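Local coordinates for protein probable tagatose 6-phosphate kinase (Sinorhizobium meliloti, PDB 3TXV) that probably acts in carbohydrate metabolism, perhaps as a tagatose-6-phosphate kinase, and belongs to the GatZ/KbaZ-like family, at residues R151-A156 / E212-A217; V228-E233 / R276-D281; Q305-L310 / M374-G379. All coordinates share one frame; numbering follows the deposited sequence.

Contact 1. Residues R151-A156 / E212-A217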
ATOM      1  N   ARG A 151     -12.677  -9.842  19.184  1.00 39.53           N
ATOM      2  CA  ARG A 151     -13.162  -9.686  17.830  1.00 39.55           C
ATOM      3  C   ARG A 151     -12.105 -10.147  16.833  1.00 39.87           C
ATOM      4  O   ARG A 151     -12.433 -10.709  15.782  1.00 40.69           O
ATOM      5  CB  ARG A 151     -13.530  -8.233  17.555  1.00 39.75           C
ATOM      6  CG  ARG A 151     -14.522  -7.649  18.510  1.00 39.24           C
ATOM      7  CD  ARG A 151     -15.132  -6.379  17.979  1.00 40.21           C
ATOM      8  NE  ARG A 151     -16.131  -5.933  18.942  1.00 43.71           N
ATOM      9  CZ  ARG A 151     -16.903  -4.855  18.833  1.00 43.20           C
ATOM     10  NH1 ARG A 151     -16.811  -4.071  17.774  1.00 41.52           N
ATOM     11  NH2 ARG A 151     -17.788  -4.579  19.798  1.00 43.00           N
ATOM     12  N   ALA A 152     -10.839  -9.927  17.153  1.00 39.62           N
ATOM     13  CA  ALA A 152      -9.771 -10.358  16.258  1.00 39.81           C
ATOM     14  C   ALA A 152      -9.850 -11.860  16.157  1.00 39.90           C
ATOM     15  O   ALA A 152      -9.808 -12.417  15.067  1.00 39.73           O
ATOM     16  CB  ALA A 152      -8.395  -9.917  16.786  1.00 39.50           C
ATOM     17  N   ALA A 153     -10.011 -12.490  17.318  1.00 40.56           N
ATOM     18  CA  ALA A 153     -10.149 -13.941  17.435  1.00 41.33           C
ATOM     19  C   ALA A 153     -11.363 -14.525  16.709  1.00 41.44           C
ATOM     20  O   ALA A 153     -11.260 -15.603  16.117  1.00 41.43           O
ATOM     21  CB  ALA A 153     -10.183 -14.359  18.881  1.00 41.60           C
ATOM     22  N   ARG A 154     -12.499 -13.841  16.743  1.00 41.22           N
ATOM     23  CA  ARG A 154     -13.603 -14.367  16.013  1.00 41.75           C
ATOM     24  C   ARG A 154     -13.209 -14.462  14.558  1.00 41.60           C
ATOM     25  O   ARG A 154     -13.464 -15.480  13.921  1.00 41.35           O
ATOM     26  CB  ARG A 154     -14.932 -13.613  16.185  1.00 41.79           C
ATOM     27  CG  ARG A 154     -16.042 -14.460  15.555  1.00 44.97           C
ATOM     28  CD  ARG A 154     -17.423 -13.945  15.678  1.00 51.70           C
ATOM     29  NE  ARG A 154     -18.161 -14.578  16.783  1.00 56.34           N
ATOM     30  CZ  ARG A 154     -19.466 -14.413  17.013  1.00 56.43           C
ATOM     31  NH1 ARG A 154     -20.216 -13.659  16.199  1.00 57.57           N
ATOM     32  NH2 ARG A 154     -20.023 -15.014  18.047  1.00 54.71           N
ATOM     33  N   LEU A 155     -12.583 -13.418  14.022  1.00 42.03           N
ATOM     34  CA  LEU A 155     -12.276 -13.415  12.589  1.00 42.01           C
ATOM     35  C   LEU A 155     -11.228 -14.479  12.233  1.00 42.69           C
ATOM     36  O   LEU A 155     -11.303 -15.113  11.178  1.00 42.78           O
ATOM     37  CB  LEU A 155     -11.861 -12.040  12.128  1.00 41.42           C
ATOM     38  CG  LEU A 155     -13.021 -11.070  12.028  1.00 41.50           C
ATOM     39  CD1 LEU A 155     -12.541  -9.646  11.812  1.00 40.66           C
ATOM     40  CD2 LEU A 155     -13.983 -11.483  10.924  1.00 43.16           C
ATOM     41  N   ALA A 156     -10.276 -14.688  13.135  1.00 43.03           N
ATOM     42  CA  ALA A 156      -9.336 -15.765  13.004  1.00 44.05           C
ATOM     43  C   ALA A 156     -10.060 -17.116  12.809  1.00 45.34           C
ATOM     44  O   ALA A 156      -9.719 -17.903  11.918  1.00 45.97           O
ATOM     45  CB  ALA A 156      -8.476 -15.796  14.209  1.00 43.45           C
ATOM     46  N   GLU A 212      -7.326 -18.553  22.450  1.00 52.17           N
ATOM     47  CA  GLU A 212      -7.641 -19.748  23.152  1.00 53.29           C
ATOM     48  C   GLU A 212      -9.079 -19.765  23.663  1.00 53.94           C
ATOM     49  O   GLU A 212      -9.756 -20.736  23.559  1.00 54.26           O
ATOM     50  CB  GLU A 212      -6.623 -19.943  24.243  1.00 53.37           C
ATOM     51  CG  GLU A 212      -5.219 -19.701  23.768  1.00 55.60           C
ATOM     52  CD  GLU A 212      -4.218 -19.546  24.888  1.00 58.93           C
ATOM     53  OE1 GLU A 212      -4.587 -18.981  25.914  1.00 59.70           O
ATOM     54  OE2 GLU A 212      -3.057 -19.972  24.756  1.00 57.65           O
ATOM     55  N   GLU A 213      -9.575 -18.653  24.145  1.00 54.62           N
ATOM     56  CA  GLU A 213     -10.905 -18.568  24.720  1.00 54.87           C
ATOM     57  C   GLU A 213     -11.794 -18.916  23.599  1.00 54.62           C
ATOM     58  O   GLU A 213     -12.837 -19.489  23.766  1.00 54.82           O
ATOM     59  CB  GLU A 213     -11.220 -17.185  25.251  1.00 54.57           C
ATOM     60  N   ALA A 214     -11.374 -18.437  22.462  1.00 54.55           N
ATOM     61  CA  ALA A 214     -11.922 -18.660  21.147  1.00 55.05           C
ATOM     62  C   ALA A 214     -11.886 -20.104  20.676  1.00 55.20           C
ATOM     63  O   ALA A 214     -12.784 -20.521  19.986  1.00 55.60           O
ATOM     64  CB  ALA A 214     -11.303 -17.756  20.163  1.00 54.94           C
ATOM     65  N   GLY A 215     -10.844 -20.861  21.009  1.00 55.35           N
ATOM     66  CA  GLY A 215     -10.383 -22.060  20.329  1.00 55.27           C
ATOM     67  C   GLY A 215      -9.918 -21.954  18.904  1.00 55.06           C
ATOM     68  O   GLY A 215     -10.181 -22.742  18.039  1.00 54.74           O
ATOM     69  N   ALA A 216      -9.246 -20.844  18.717  1.00 54.68           N
ATOM     70  CA  ALA A 216      -8.507 -20.420  17.555  1.00 54.32           C
ATOM     71  C   ALA A 216      -7.008 -20.628  17.680  1.00 53.98           C
ATOM     72  O   ALA A 216      -6.259 -20.125  16.892  1.00 54.13           O
ATOM     73  CB  ALA A 216      -8.824 -19.029  17.173  1.00 54.35           C
ATOM     74  N   ALA A 217      -6.554 -21.365  18.661  1.00 53.11           N
ATOM     75  CA  ALA A 217      -5.186 -21.364  19.127  1.00 52.61           C
ATOM     76  C   ALA A 217      -4.300 -21.771  18.001  1.00 52.56           C
ATOM     77  O   ALA A 217      -3.165 -21.364  17.959  1.00 52.33           O
ATOM     78  CB  ALA A 217      -5.021 -22.301  20.235  1.00 52.40           C
TER
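Ala153 and Ala214 meet through their methyl groups, CB to CB at 3.8 Å, and the bond vectors show which of the two does the pointing. The CA-CB bond of Ala214 is only about 26° off the line joining the two methyls, whereas that of Ala153 is about 55° off it. The methyl of Ala214 is therefore aimed at the flank of its partner, and the two do not meet head-on. Ala156 and Ala216 repeat the pattern more loosely, with CB of Ala156 4.4 Å from CB of Ala216 and the Ala216 methyl again the better aimed. A further approach involves the backbone, where the carbonyl O of Ala153 lies 4.3 Å from CB of Ala216. No hydrogen bond crosses the interface, and the small side chains let the backbones come close: CA of Ala153 is 6.3 Å from CA of Ala214. These are neighbouring outer helices of a (beta/alpha)8 barrel: helix 145-161 follows strand 127-130, and helix 197-214 follows strand 172-176. The second helix ends here in a Schellman motif. Gly215 adopts positive phi while its N bonds back to O of Glu212 at 2.8 Å, and this reversal brings Ala216 round to face the same helix as Ala214. Phe211, one turn before Ala214, touches Ala153, Ala156 and Ala216, so one aromatic side chain contacts both segments. The charged side chains of 151-156 turn to other partners. In Arg154, CB already points away from 212-217, and the extended chain (chi1 -169°) continues outward to a salt bridge with Glu114. Arg151 pairs with Glu139, and Leu155 packs on Leu130 of the barrel and on Ala113 and Ile117 of helix 106-121.

Contact 2. Residues V228-E233 / R276-D281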
ATOM      1  N   VAL A 228       3.156  -1.825  14.450  1.00 42.16           N
ATOM      2  CA  VAL A 228       3.684  -0.979  15.515  1.00 42.61           C
ATOM      3  C   VAL A 228       4.246   0.287  14.922  1.00 43.21           C
ATOM      4  O   VAL A 228       4.673   0.282  13.769  1.00 44.05           O
ATOM      5  CB  VAL A 228       4.753  -1.715  16.363  1.00 43.05           C
ATOM      6  CG1 VAL A 228       4.233  -3.113  16.779  1.00 43.23           C
ATOM      7  CG2 VAL A 228       6.121  -1.815  15.646  1.00 40.53           C
ATOM      8  N   GLN A 229       4.213   1.376  15.676  1.00 43.19           N
ATOM      9  CA  GLN A 229       4.645   2.651  15.138  1.00 43.69           C
ATOM     10  C   GLN A 229       6.085   2.862  15.573  1.00 44.11           C
ATOM     11  O   GLN A 229       6.349   3.346  16.672  1.00 44.29           O
ATOM     12  CB  GLN A 229       3.717   3.799  15.576  1.00 43.73           C
ATOM     13  N   PRO A 230       7.033   2.498  14.706  1.00 44.50           N
ATOM     14  CA  PRO A 230       8.466   2.568  15.010  1.00 44.80           C
ATOM     15  C   PRO A 230       9.036   4.004  14.988  1.00 45.47           C
ATOM     16  O   PRO A 230      10.235   4.192  15.242  1.00 45.32           O
ATOM     17  CB  PRO A 230       9.099   1.739  13.887  1.00 44.54           C
ATOM     18  CG  PRO A 230       7.988   1.575  12.829  1.00 44.96           C
ATOM     19  CD  PRO A 230       6.797   2.342  13.266  1.00 44.38           C
ATOM     20  N   GLY A 231       8.177   4.990  14.689  1.00 46.01           N
ATOM     21  CA  GLY A 231       8.563   6.394  14.593  1.00 46.50           C
ATOM     22  C   GLY A 231       8.998   6.723  13.170  1.00 47.28           C
ATOM     23  O   GLY A 231      10.163   7.034  12.917  1.00 47.84           O
ATOM     24  N   VAL A 232       8.073   6.581  12.219  1.00 47.27           N
ATOM     25  CA  VAL A 232       8.217   7.175  10.891  1.00 46.04           C
ATOM     26  C   VAL A 232       6.898   7.846  10.616  1.00 45.91           C
ATOM     27  O   VAL A 232       5.865   7.205  10.743  1.00 46.09           O
ATOM     28  CB  VAL A 232       8.511   6.135   9.779  1.00 46.26           C
ATOM     29  CG1 VAL A 232       9.913   5.549   9.934  1.00 44.89           C
ATOM     30  CG2 VAL A 232       7.423   5.050   9.713  1.00 44.38           C
ATOM     31  N   GLU A 233       6.919   9.142  10.300  1.00 45.43           N
ATOM     32  CA  GLU A 233       5.734   9.846   9.804  1.00 44.72           C
ATOM     33  C   GLU A 233       6.126  10.423   8.433  1.00 43.38           C
ATOM     34  O   GLU A 233       7.316  10.452   8.089  1.00 43.13           O
ATOM     35  CB  GLU A 233       5.237  10.949  10.795  1.00 45.38           C
ATOM     36  CG  GLU A 233       4.919  10.543  12.301  1.00 48.66           C
ATOM     37  CD  GLU A 233       3.557  11.130  12.900  1.00 54.98           C
ATOM     38  OE1 GLU A 233       3.027  10.611  13.922  1.00 55.64           O
ATOM     39  OE2 GLU A 233       2.977  12.096  12.332  1.00 57.70           O
ATOM     40  N   ARG A 276      16.975   0.240   5.497  1.00 53.99           N
ATOM     41  CA  ARG A 276      17.838  -0.926   5.779  1.00 54.37           C
ATOM     42  C   ARG A 276      17.881  -1.148   7.287  1.00 54.36           C
ATOM     43  O   ARG A 276      17.779  -2.285   7.777  1.00 54.47           O
ATOM     44  CB  ARG A 276      19.256  -0.745   5.198  1.00 54.18           C
ATOM     45  N   GLU A 277      17.996  -0.048   8.014  1.00 54.04           N
ATOM     46  CA  GLU A 277      17.975  -0.104   9.453  1.00 54.21           C
ATOM     47  C   GLU A 277      16.627  -0.646   9.953  1.00 53.75           C
ATOM     48  O   GLU A 277      16.583  -1.461  10.893  1.00 54.09           O
ATOM     49  CB  GLU A 277      18.307   1.269  10.056  1.00 54.59           C
ATOM     50  CG  GLU A 277      19.752   1.739   9.793  1.00 56.66           C
ATOM     51  CD  GLU A 277      20.156   3.005  10.575  1.00 61.15           C
ATOM     52  OE1 GLU A 277      19.299   3.649  11.225  1.00 63.97           O
ATOM     53  OE2 GLU A 277      21.353   3.366  10.549  1.00 63.20           O
ATOM     54  N   LEU A 278      15.528  -0.244   9.321  1.00 52.96           N
ATOM     55  CA  LEU A 278      14.242  -0.729   9.800  1.00 52.55           C
ATOM     56  C   LEU A 278      14.207  -2.255   9.797  1.00 52.56           C
ATOM     57  O   LEU A 278      13.726  -2.866  10.751  1.00 52.81           O
ATOM     58  CB  LEU A 278      13.080  -0.149   9.009  1.00 52.24           C
ATOM     59  CG  LEU A 278      12.459   1.161   9.515  1.00 52.99           C
ATOM     60  CD1 LEU A 278      11.586   1.791   8.445  1.00 52.54           C
ATOM     61  CD2 LEU A 278      11.639   1.018  10.795  1.00 53.00           C
ATOM     62  N   VAL A 279      14.753  -2.859   8.740  1.00 52.45           N
ATOM     63  CA  VAL A 279      14.711  -4.304   8.559  1.00 52.29           C
ATOM     64  C   VAL A 279      15.595  -4.986   9.576  1.00 52.94           C
ATOM     65  O   VAL A 279      15.109  -5.802  10.357  1.00 53.73           O
ATOM     66  CB  VAL A 279      15.138  -4.730   7.166  1.00 51.99           C
ATOM     67  CG1 VAL A 279      15.317  -6.243   7.121  1.00 51.28           C
ATOM     68  CG2 VAL A 279      14.101  -4.286   6.159  1.00 51.62           C
ATOM     69  N   ALA A 280      16.886  -4.659   9.564  1.00 52.93           N
ATOM     70  CA  ALA A 280      17.803  -5.058  10.623  1.00 52.31           C
ATOM     71  C   ALA A 280      17.137  -5.067  12.025  1.00 52.02           C
ATOM     72  O   ALA A 280      17.159  -6.098  12.725  1.00 51.94           O
ATOM     73  CB  ALA A 280      19.003  -4.131  10.612  1.00 52.70           C
ATOM     74  N   ASP A 281      16.527  -3.943  12.424  1.00 51.05           N
ATOM     75  CA  ASP A 281      15.899  -3.858  13.764  1.00 50.41           C
ATOM     76  C   ASP A 281      14.561  -4.592  13.895  1.00 49.46           C
ATOM     77  O   ASP A 281      13.861  -4.459  14.902  1.00 49.29           O
ATOM     78  CB  ASP A 281      15.763  -2.411  14.210  1.00 50.09           C
ATOM     79  CG  ASP A 281      17.044  -1.672  14.088  1.00 51.45           C
ATOM     80  OD1 ASP A 281      18.104  -2.343  14.063  1.00 52.96           O
ATOM     81  OD2 ASP A 281      17.005  -0.430  13.999  1.00 53.13           O
TER
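The pyrrolidine ring of Pro230 is the one ring in this contact, and it is met at its CB-CG edge, the methyl that meets it lying close to the plane of the ring: CB of Pro230 lies 4.1 Å from CD2 of Leu278, with CG of the same proline at 4.2 Å from that methyl. Neither face of the ring is covered by 276-281. Outside the two segments, the ring also touches Phe283 and Ala264, which belong to barrel strands. Leu278 provides the whole helical side of the contact by dividing its two methyls. While CD2 goes to the proline, CD1 reaches CG1 of Val232 at 4.4 Å. Of the two, CD1 is the one anti to CA (chi2 165°), and CD2 branches off beside it. Backbones stay apart, CA of Pro230 being 8.4 Å from CA of Leu278, so the leucine side chain spans the gap; no hydrogen bond joins the segments. Phe283, which touches Val228, Pro230 and Leu278 alike, ties both sides to the next strand. Topology places the contact in a (beta/alpha)8 barrel: the loop that leaves the C-terminal end of strand 223-227, where such barrels carry their active sites, rests on helix 272-280, which precedes the last strand.

Contact 3. Residues Q305-L310 / M374-G379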
ATOM      1  N   GLN A 305       4.600  16.670 -19.826  1.00 32.56           N
ATOM      2  CA  GLN A 305       5.278  17.884 -20.323  1.00 32.61           C
ATOM      3  C   GLN A 305       6.136  17.622 -21.568  1.00 32.52           C
ATOM      4  O   GLN A 305       6.259  18.464 -22.436  1.00 32.70           O
ATOM      5  CB  GLN A 305       6.108  18.568 -19.257  1.00 32.27           C
ATOM      6  CG  GLN A 305       5.382  18.896 -17.994  1.00 34.39           C
ATOM      7  CD  GLN A 305       6.292  18.700 -16.787  1.00 39.24           C
ATOM      8  OE1 GLN A 305       7.158  19.529 -16.500  1.00 42.17           O
ATOM      9  NE2 GLN A 305       6.129  17.574 -16.098  1.00 40.88           N
ATOM     10  N   ILE A 306       6.733  16.449 -21.659  1.00 32.71           N
ATOM     11  CA  ILE A 306       7.417  16.085 -22.879  1.00 32.37           C
ATOM     12  C   ILE A 306       6.447  16.086 -24.076  1.00 33.32           C
ATOM     13  O   ILE A 306       6.754  16.622 -25.154  1.00 33.55           O
ATOM     14  CB  ILE A 306       8.076  14.763 -22.705  1.00 31.75           C
ATOM     15  CG1 ILE A 306       9.443  14.979 -22.078  1.00 30.11           C
ATOM     16  CG2 ILE A 306       8.148  13.999 -24.009  1.00 31.15           C
ATOM     17  CD1 ILE A 306       9.915  13.740 -21.368  1.00 29.95           C
ATOM     18  N   ALA A 307       5.270  15.523 -23.862  1.00 33.71           N
ATOM     19  CA  ALA A 307       4.276  15.451 -24.908  1.00 34.90           C
ATOM     20  C   ALA A 307       3.757  16.853 -25.268  1.00 35.33           C
ATOM     21  O   ALA A 307       3.415  17.125 -26.414  1.00 35.63           O
ATOM     22  CB  ALA A 307       3.112  14.539 -24.472  1.00 34.83           C
ATOM     23  N   ALA A 308       3.686  17.742 -24.289  1.00 35.55           N
ATOM     24  CA  ALA A 308       3.079  19.040 -24.547  1.00 35.60           C
ATOM     25  C   ALA A 308       4.046  19.899 -25.357  1.00 35.85           C
ATOM     26  O   ALA A 308       3.634  20.826 -26.071  1.00 35.49           O
ATOM     27  CB  ALA A 308       2.687  19.713 -23.255  1.00 35.21           C
ATOM     28  N   PHE A 309       5.332  19.547 -25.252  1.00 36.31           N
ATOM     29  CA  PHE A 309       6.417  20.227 -25.953  1.00 35.61           C
ATOM     30  C   PHE A 309       6.540  19.617 -27.349  1.00 36.07           C
ATOM     31  O   PHE A 309       6.326  20.296 -28.321  1.00 36.34           O
ATOM     32  CB  PHE A 309       7.728  20.162 -25.149  1.00 34.49           C
ATOM     33  CG  PHE A 309       8.937  20.622 -25.926  1.00 33.79           C
ATOM     34  CD1 PHE A 309       9.200  21.985 -26.101  1.00 34.08           C
ATOM     35  CD2 PHE A 309       9.811  19.693 -26.512  1.00 30.55           C
ATOM     36  CE1 PHE A 309      10.327  22.409 -26.842  1.00 31.87           C
ATOM     37  CE2 PHE A 309      10.910  20.101 -27.253  1.00 28.82           C
ATOM     38  CZ  PHE A 309      11.171  21.454 -27.423  1.00 30.65           C
ATOM     39  N   LEU A 310       6.849  18.334 -27.446  1.00 36.78           N
ATOM     40  CA  LEU A 310       7.027  17.701 -28.723  1.00 37.49           C
ATOM     41  C   LEU A 310       5.827  17.958 -29.612  1.00 38.98           C
ATOM     42  O   LEU A 310       5.974  18.347 -30.782  1.00 39.42           O
ATOM     43  CB  LEU A 310       7.118  16.211 -28.518  1.00 37.43           C
ATOM     44  CG  LEU A 310       8.415  15.415 -28.553  1.00 37.36           C
ATOM     45  CD1 LEU A 310       9.663  16.235 -28.794  1.00 35.66           C
ATOM     46  CD2 LEU A 310       8.500  14.612 -27.300  1.00 37.37           C
HETATM   47  N   MSE A 374      -0.319   8.199 -23.191  1.00 48.35           N
HETATM   48  CA  MSE A 374       0.498   7.004 -23.394  1.00 48.86           C
HETATM   49  C   MSE A 374       0.570   6.584 -24.855  1.00 48.71           C
HETATM   50  O   MSE A 374       1.605   6.069 -25.305  1.00 49.15           O
HETATM   51  CB  MSE A 374       0.004   5.826 -22.548  1.00 48.99           C
HETATM   52  CG  MSE A 374       0.299   5.997 -21.074  1.00 50.08           C
HETATM   53 SE   MSE A 374       2.149   6.505 -20.822  0.80 54.36          SE
HETATM   54  CE  MSE A 374       2.809   4.733 -20.579  1.00 50.18           C
ATOM     55  N   SER A 375      -0.522   6.806 -25.581  1.00 47.92           N
ATOM     56  CA  SER A 375      -0.645   6.300 -26.921  1.00 47.61           C
ATOM     57  C   SER A 375      -0.105   7.346 -27.890  1.00 47.36           C
ATOM     58  O   SER A 375       0.333   7.034 -29.002  1.00 47.61           O
ATOM     59  CB  SER A 375      -2.101   5.937 -27.222  1.00 47.65           C
ATOM     60  OG  SER A 375      -2.827   7.066 -27.678  1.00 47.95           O
ATOM     61  N   LEU A 376      -0.133   8.599 -27.466  1.00 46.59           N
ATOM     62  CA  LEU A 376       0.489   9.645 -28.241  1.00 45.59           C
ATOM     63  C   LEU A 376       2.015   9.526 -28.180  1.00 46.09           C
ATOM     64  O   LEU A 376       2.706  10.091 -29.040  1.00 46.44           O
ATOM     65  CB  LEU A 376       0.048  10.991 -27.730  1.00 45.20           C
ATOM     66  CG  LEU A 376       0.744  12.213 -28.283  1.00 43.57           C
ATOM     67  CD1 LEU A 376       0.371  12.291 -29.730  1.00 44.40           C
ATOM     68  CD2 LEU A 376       0.272  13.431 -27.535  1.00 40.40           C
ATOM     69  N   LEU A 377       2.547   8.781 -27.203  1.00 45.76           N
ATOM     70  CA  LEU A 377       4.002   8.567 -27.133  1.00 45.63           C
ATOM     71  C   LEU A 377       4.448   7.142 -27.519  1.00 46.29           C
ATOM     72  O   LEU A 377       5.632   6.810 -27.452  1.00 45.73           O
ATOM     73  CB  LEU A 377       4.548   8.991 -25.766  1.00 45.14           C
ATOM     74  CG  LEU A 377       4.391  10.471 -25.361  1.00 43.82           C
ATOM     75  CD1 LEU A 377       4.752  10.675 -23.898  1.00 43.62           C
ATOM     76  CD2 LEU A 377       5.186  11.424 -26.212  1.00 39.43           C
ATOM     77  N   ASP A 378       3.478   6.322 -27.930  1.00 47.29           N
ATOM     78  CA  ASP A 378       3.693   4.951 -28.402  1.00 47.98           C
ATOM     79  C   ASP A 378       4.624   4.938 -29.602  1.00 47.43           C
ATOM     80  O   ASP A 378       4.363   5.601 -30.608  1.00 47.64           O
ATOM     81  CB  ASP A 378       2.350   4.379 -28.854  1.00 49.04           C
ATOM     82  CG  ASP A 378       2.322   2.829 -28.923  1.00 52.50           C
ATOM     83  OD1 ASP A 378       1.358   2.301 -29.529  1.00 56.15           O
ATOM     84  OD2 ASP A 378       3.209   2.132 -28.362  1.00 55.47           O
ATOM     85  N   GLY A 379       5.705   4.174 -29.491  1.00 46.82           N
ATOM     86  CA  GLY A 379       6.719   4.077 -30.540  1.00 45.43           C
ATOM     87  C   GLY A 379       7.750   5.191 -30.522  1.00 44.52           C
ATOM     88  O   GLY A 379       8.866   5.044 -31.068  1.00 44.82           O
TER
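Two helix ends meet here: the last turns of helix 290-310, which follows the final barrel strand, and the end of helix 364-376 with the residues just beyond it. Ala307 is the centre. Both branches of Leu377 reach its methyl, CD2 at 4.1 Å and CD1 at 4.2 Å from CB of Ala307, while CD2 of Leu376 lies 4.3 Å from the same CB. The lines from that CB to the two CD2 atoms open at about 81°, so the alanine methyl sits in the fork of two consecutive leucines. Different torsions bring them there. Leu376 has CG anti to its backbone N (chi1 171°), whereas in Leu377 CG stands beside the N and anti to the carbonyl carbon (chi1 -62°). CA of Ala307 is 7.2 Å from CA of Leu377, a spacing spanned by one leucine side chain. Arg315 touches both Ala307 and Leu376, and Leu377 continues onto Leu303, Phe311 and Ala407, linking the fork to helix 407-424. With methyl groups alone in touch and no hydrogen bond across, the attachment implied is one of shape and burial of apolar surface, without the directional constraint that a polar bond would add.

Overall arrangement
All three contacts are apolar and lack hydrogen bonds between their segments. Contact 2 is the most central, about 16 Å from the chain centre, and its touching side chains are all buried. Contacts 1 and 3 lie about 27 and 29 Å out, on opposite sides of that centre; contact 1 includes the exposed Ala214 and contact 3 the partly exposed Leu376. Contact 1 sets the middle of one helix against the end of another, contact 3 joins two helix ends, and none shares an element with another. Side-chain size tracks the backbone spacing: alanine against alanine in contact 1, alanine under leucines in contact 3, and one forked leucine facing proline and valine across the widest gap in contact 2.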